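PDB 2PY5: DNA polymerase from Bacillus phage phi29, which replicates the viral DNA by protein-primed, processive strand-displacement synthesis and proofreads it with a 3'-5' exonuclease. Local coordinates for residues H284-L294 against K317-L328. The protein carries 2 engineered substitutions. Numbering follows the deposited sequence.
Sequences HIQHIRCEFEL and KSSGGEIADLWL
Strand 284-294 pairs antiparallel with strand 324-328 in the polymerization region, backbone bonds running from Gln286-Leu328 to Cys290-Ala324. On one face, the His287 imidazole lies over the five-membered ring of Trp327 in an offset stack, centroids 4.0 Å apart and planes at 13°. CG anti to the backbone N (chi1 -175°) lays this flat ring over the indole and turns NE2 to Asp325; its CB lies over the six-membered ring. A carboxylate suits Asp325, offering one oxygen to each of two donors: OD1 takes His287 NE2 (2.6 Å) on its syn side, and OD2 takes Arg289 NH1 (2.7 Å) through its anti lone pair, a salt bridge that probably favours the ionised carboxylate. Ile323 CG2 packs over the guanidinium face. Strand 284-294 is an inner strand of an antiparallel sheet, hydrogen-bonded to 340-356 along its other edge. On the other face branched Ile288 CG2 meets Leu326 CB and Leu328 CD1, and helix 330-339 packs against both leucines. Ahead of Ala324 in the chain, Ser319 to Glu322 form a type I' turn, whose glycines suit its positive phi angles. Small Ser319 fits against Phe292: OG accepts from its N (2.9 Å), CB lies over the phenyl face, and a water joins OG to Glu291 OE2 and Gly321 N.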
loop_
_atom_site.group_PDB
_atom_site.type_symbol
_atom_site.label_atom_id
_atom_site.label_comp_id
_atom_site.label_asym_id
_atom_site.label_seq_id
_atom_site.Cartn_x
_atom_site.Cartn_y
_atom_site.Cartn_z
ATOM N N HIS F 284 -2.131 -22.688 15.007
ATOM C CA HIS F 284 -0.909 -22.451 15.747
ATOM C C HIS F 284 0.165 -21.808 14.893
ATOM O O HIS F 284 0.078 -21.819 13.676
ATOM C CB HIS F 284 -0.372 -23.728 16.422
ATOM C CG HIS F 284 0.275 -24.726 15.496
ATOM N ND1 HIS F 284 -0.439 -25.625 14.742
ATOM C CD2 HIS F 284 1.584 -25.016 15.285
ATOM C CE1 HIS F 284 0.401 -26.390 14.053
ATOM N NE2 HIS F 284 1.636 -26.037 14.366
ATOM N N ILE F 285 1.153 -21.263 15.583
ATOM C CA ILE F 285 2.405 -20.773 14.979
ATOM C C ILE F 285 3.491 -21.627 15.608
ATOM O O ILE F 285 3.556 -21.747 16.824
ATOM C CB ILE F 285 2.610 -19.264 15.240
ATOM C CG1 ILE F 285 1.596 -18.441 14.440
ATOM C CG2 ILE F 285 4.061 -18.828 14.846
ATOM C CD1 ILE F 285 1.524 -16.958 14.825
ATOM N N GLN F 286 4.321 -22.226 14.754
ATOM C CA GLN F 286 5.390 -23.153 15.178
ATOM C C GLN F 286 6.733 -22.505 14.864
ATOM O O GLN F 286 6.964 -22.111 13.725
ATOM C CB GLN F 286 5.258 -24.475 14.429
ATOM C CG GLN F 286 6.313 -25.533 14.758
ATOM C CD GLN F 286 6.137 -26.128 16.151
ATOM O OE1 GLN F 286 5.130 -26.814 16.432
ATOM N NE2 GLN F 286 7.124 -25.906 17.020
ATOM N N HIS F 287 7.594 -22.399 15.868
ATOM C CA HIS F 287 9.007 -22.073 15.670
ATOM C C HIS F 287 9.719 -23.381 15.358
ATOM O O HIS F 287 9.699 -24.321 16.174
ATOM C CB HIS F 287 9.594 -21.417 16.919
ATOM C CG HIS F 287 11.019 -20.943 16.770
ATOM N ND1 HIS F 287 11.786 -20.571 17.854
ATOM C CD2 HIS F 287 11.812 -20.786 15.678
ATOM C CE1 HIS F 287 12.988 -20.202 17.438
ATOM N NE2 HIS F 287 13.025 -20.311 16.124
ATOM N N ILE F 288 10.364 -23.429 14.193
ATOM C CA ILE F 288 11.012 -24.637 13.676
ATOM C C ILE F 288 12.360 -24.224 13.113
ATOM O O ILE F 288 12.463 -23.163 12.508
ATOM C CB ILE F 288 10.134 -25.329 12.575
ATOM C CG1 ILE F 288 10.826 -26.553 11.970
ATOM C CG2 ILE F 288 9.717 -24.337 11.473
ATOM C CD1 ILE F 288 9.890 -27.424 11.137
ATOM N N ARG F 289 13.376 -25.066 13.317
ATOM C CA ARG F 289 14.657 -24.920 12.649
ATOM C C ARG F 289 14.808 -26.144 11.777
ATOM O O ARG F 289 14.500 -27.246 12.211
ATOM C CB ARG F 289 15.801 -24.840 13.651
ATOM C CG ARG F 289 15.889 -23.504 14.380
ATOM C CD ARG F 289 16.908 -23.513 15.479
ATOM N NE ARG F 289 18.275 -23.555 14.954
ATOM C CZ ARG F 289 18.959 -22.490 14.530
ATOM N NH1 ARG F 289 18.433 -21.273 14.559
ATOM N NH2 ARG F 289 20.187 -22.642 14.090
ATOM N N CYS F 290 15.280 -25.953 10.553
ATOM C CA CYS F 290 15.448 -27.083 9.651
ATOM C C CYS F 290 16.314 -26.721 8.465
ATOM O O CYS F 290 16.666 -25.561 8.260
ATOM C CB CYS F 290 14.090 -27.592 9.152
ATOM S SG CYS F 290 13.225 -26.436 8.085
ATOM N N GLU F 291 16.685 -27.750 7.712
ATOM C CA GLU F 291 17.193 -27.600 6.369
ATOM C C GLU F 291 16.149 -28.192 5.442
ATOM O O GLU F 291 15.254 -28.937 5.873
ATOM C CB GLU F 291 18.547 -28.293 6.237
ATOM C CG GLU F 291 19.627 -27.592 7.051
ATOM C CD GLU F 291 20.937 -28.336 7.047
ATOM O OE1 GLU F 291 21.259 -28.992 8.060
ATOM O OE2 GLU F 291 21.640 -28.265 6.034
ATOM N N PHE F 292 16.172 -27.761 4.198
ATOM C CA PHE F 292 15.131 -28.169 3.269
ATOM C C PHE F 292 15.609 -28.277 1.832
ATOM O O PHE F 292 16.606 -27.668 1.441
ATOM C CB PHE F 292 13.920 -27.230 3.351
ATOM C CG PHE F 292 14.235 -25.788 3.057
ATOM C CD1 PHE F 292 14.335 -25.338 1.739
ATOM C CD2 PHE F 292 14.412 -24.876 4.096
ATOM C CE1 PHE F 292 14.606 -24.005 1.463
ATOM C CE2 PHE F 292 14.692 -23.527 3.819
ATOM C CZ PHE F 292 14.780 -23.100 2.507
ATOM N N GLU F 293 14.904 -29.100 1.066
ATOM C CA GLU F 293 15.149 -29.230 -0.368
ATOM C C GLU F 293 13.803 -29.391 -1.065
ATOM O O GLU F 293 13.007 -30.257 -0.696
ATOM C CB GLU F 293 16.056 -30.426 -0.680
ATOM C CG GLU F 293 17.094 -30.135 -1.768
ATOM C CD GLU F 293 18.347 -29.434 -1.243
ATOM O OE1 GLU F 293 18.694 -29.548 -0.039
ATOM O OE2 GLU F 293 19.007 -28.770 -2.055
ATOM N N LEU F 294 13.542 -28.538 -2.053
ATOM C CA LEU F 294 12.264 -28.559 -2.770
ATOM C C LEU F 294 12.052 -29.899 -3.453
ATOM O O LEU F 294 12.983 -30.426 -4.075
ATOM C CB LEU F 294 12.259 -27.451 -3.813
ATOM C CG LEU F 294 10.991 -27.248 -4.633
ATOM C CD1 LEU F 294 9.853 -26.774 -3.722
ATOM C CD2 LEU F 294 11.268 -26.261 -5.748
ATOM N N LYS F 317 14.862 -23.075 -3.453
ATOM C CA LYS F 317 14.889 -24.498 -3.749
ATOM C C LYS F 317 15.569 -25.259 -2.616
ATOM O O LYS F 317 15.236 -26.403 -2.350
ATOM C CB LYS F 317 15.645 -24.739 -5.055
ATOM C CG LYS F 317 15.497 -26.131 -5.642
ATOM C CD LYS F 317 16.299 -26.241 -6.956
ATOM C CE LYS F 317 15.660 -27.204 -7.954
ATOM N NZ LYS F 317 16.257 -27.106 -9.327
ATOM N N SER F 318 16.534 -24.608 -1.961
ATOM C CA SER F 318 17.361 -25.246 -0.945
ATOM C C SER F 318 17.759 -24.268 0.149
ATOM O O SER F 318 17.948 -23.079 -0.110
ATOM C CB SER F 318 18.634 -25.768 -1.602
ATOM O OG SER F 318 19.437 -26.453 -0.661
ATOM N N SER F 319 17.942 -24.787 1.363
ATOM C CA SER F 319 18.505 -24.015 2.454
ATOM C C SER F 319 20.021 -23.829 2.293
ATOM O O SER F 319 20.616 -22.967 2.928
ATOM C CB SER F 319 18.160 -24.684 3.794
ATOM O OG SER F 319 18.486 -26.062 3.774
ATOM N N GLY F 320 20.647 -24.625 1.439
ATOM C CA GLY F 320 22.059 -24.426 1.126
ATOM C C GLY F 320 22.964 -24.444 2.349
ATOM O O GLY F 320 23.909 -23.653 2.453
ATOM N N GLY F 321 22.672 -25.344 3.281
ATOM C CA GLY F 321 23.532 -25.560 4.439
ATOM C C GLY F 321 23.409 -24.522 5.535
ATOM O O GLY F 321 23.954 -24.719 6.624
ATOM N N GLU F 322 22.717 -23.413 5.250
ATOM C CA GLU F 322 22.351 -22.440 6.264
ATOM C C GLU F 322 21.078 -22.968 6.887
ATOM O O GLU F 322 20.134 -23.288 6.176
ATOM C CB GLU F 322 22.089 -21.075 5.624
ATOM C CG GLU F 322 22.144 -19.894 6.580
ATOM C CD GLU F 322 22.650 -18.623 5.897
ATOM O OE1 GLU F 322 23.789 -18.198 6.194
ATOM O OE2 GLU F 322 21.916 -18.067 5.051
ATOM N N ILE F 323 21.062 -23.080 8.206
ATOM C CA ILE F 323 19.869 -23.553 8.899
ATOM C C ILE F 323 18.784 -22.474 8.821
ATOM O O ILE F 323 19.054 -21.305 9.130
ATOM C CB ILE F 323 20.166 -23.904 10.362
ATOM C CG1 ILE F 323 21.191 -25.041 10.432
ATOM C CG2 ILE F 323 18.874 -24.290 11.107
ATOM C CD1 ILE F 323 21.666 -25.301 11.820
ATOM N N ALA F 324 17.581 -22.875 8.413
ATOM C CA ALA F 324 16.421 -21.982 8.343
ATOM C C ALA F 324 15.795 -21.922 9.723
ATOM O O ALA F 324 15.467 -22.964 10.305
ATOM C CB ALA F 324 15.422 -22.484 7.341
ATOM N N ASP F 325 15.632 -20.710 10.250
ATOM C CA ASP F 325 14.984 -20.510 11.534
ATOM C C ASP F 325 13.673 -19.780 11.256
ATOM O O ASP F 325 13.687 -18.600 10.894
ATOM C CB ASP F 325 15.874 -19.722 12.482
ATOM C CG ASP F 325 15.326 -19.690 13.890
ATOM O OD1 ASP F 325 14.242 -19.164 14.085
ATOM O OD2 ASP F 325 16.001 -20.170 14.813
ATOM N N LEU F 326 12.565 -20.494 11.391
ATOM C CA LEU F 326 11.283 -19.998 10.918
ATOM C C LEU F 326 10.214 -20.053 11.987
ATOM O O LEU F 326 10.149 -20.995 12.752
ATOM C CB LEU F 326 10.815 -20.855 9.744
ATOM C CG LEU F 326 11.770 -20.980 8.551
ATOM C CD1 LEU F 326 11.372 -22.174 7.691
ATOM C CD2 LEU F 326 11.780 -19.702 7.753
ATOM N N TRP F 327 9.349 -19.038 11.997
ATOM C CA TRP F 327 8.088 -19.082 12.726
ATOM C C TRP F 327 6.986 -19.126 11.673
ATOM O O TRP F 327 6.861 -18.178 10.888
ATOM C CB TRP F 327 7.933 -17.839 13.583
ATOM C CG TRP F 327 8.881 -17.771 14.713
ATOM C CD1 TRP F 327 10.211 -17.487 14.645
ATOM C CD2 TRP F 327 8.584 -17.989 16.096
ATOM N NE1 TRP F 327 10.769 -17.507 15.911
ATOM C CE2 TRP F 327 9.783 -17.802 16.814
ATOM C CE3 TRP F 327 7.412 -18.293 16.806
ATOM C CZ2 TRP F 327 9.853 -17.933 18.202
ATOM C CZ3 TRP F 327 7.490 -18.441 18.187
ATOM C CH2 TRP F 327 8.696 -18.257 18.867
ATOM N N LEU F 328 6.204 -20.204 11.663
ATOM C CA LEU F 328 5.217 -20.465 10.607
ATOM C C LEU F 328 3.843 -20.718 11.172
ATOM O O LEU F 328 3.683 -21.523 12.088
ATOM C CB LEU F 328 5.622 -21.699 9.781
ATOM C CG LEU F 328 6.992 -21.635 9.084
ATOM C CD1 LEU F 328 7.303 -22.958 8.445
ATOM C CD2 LEU F 328 6.988 -20.542 8.051
HETATM O O HOH W 1 20.875 -27.198 3.763
#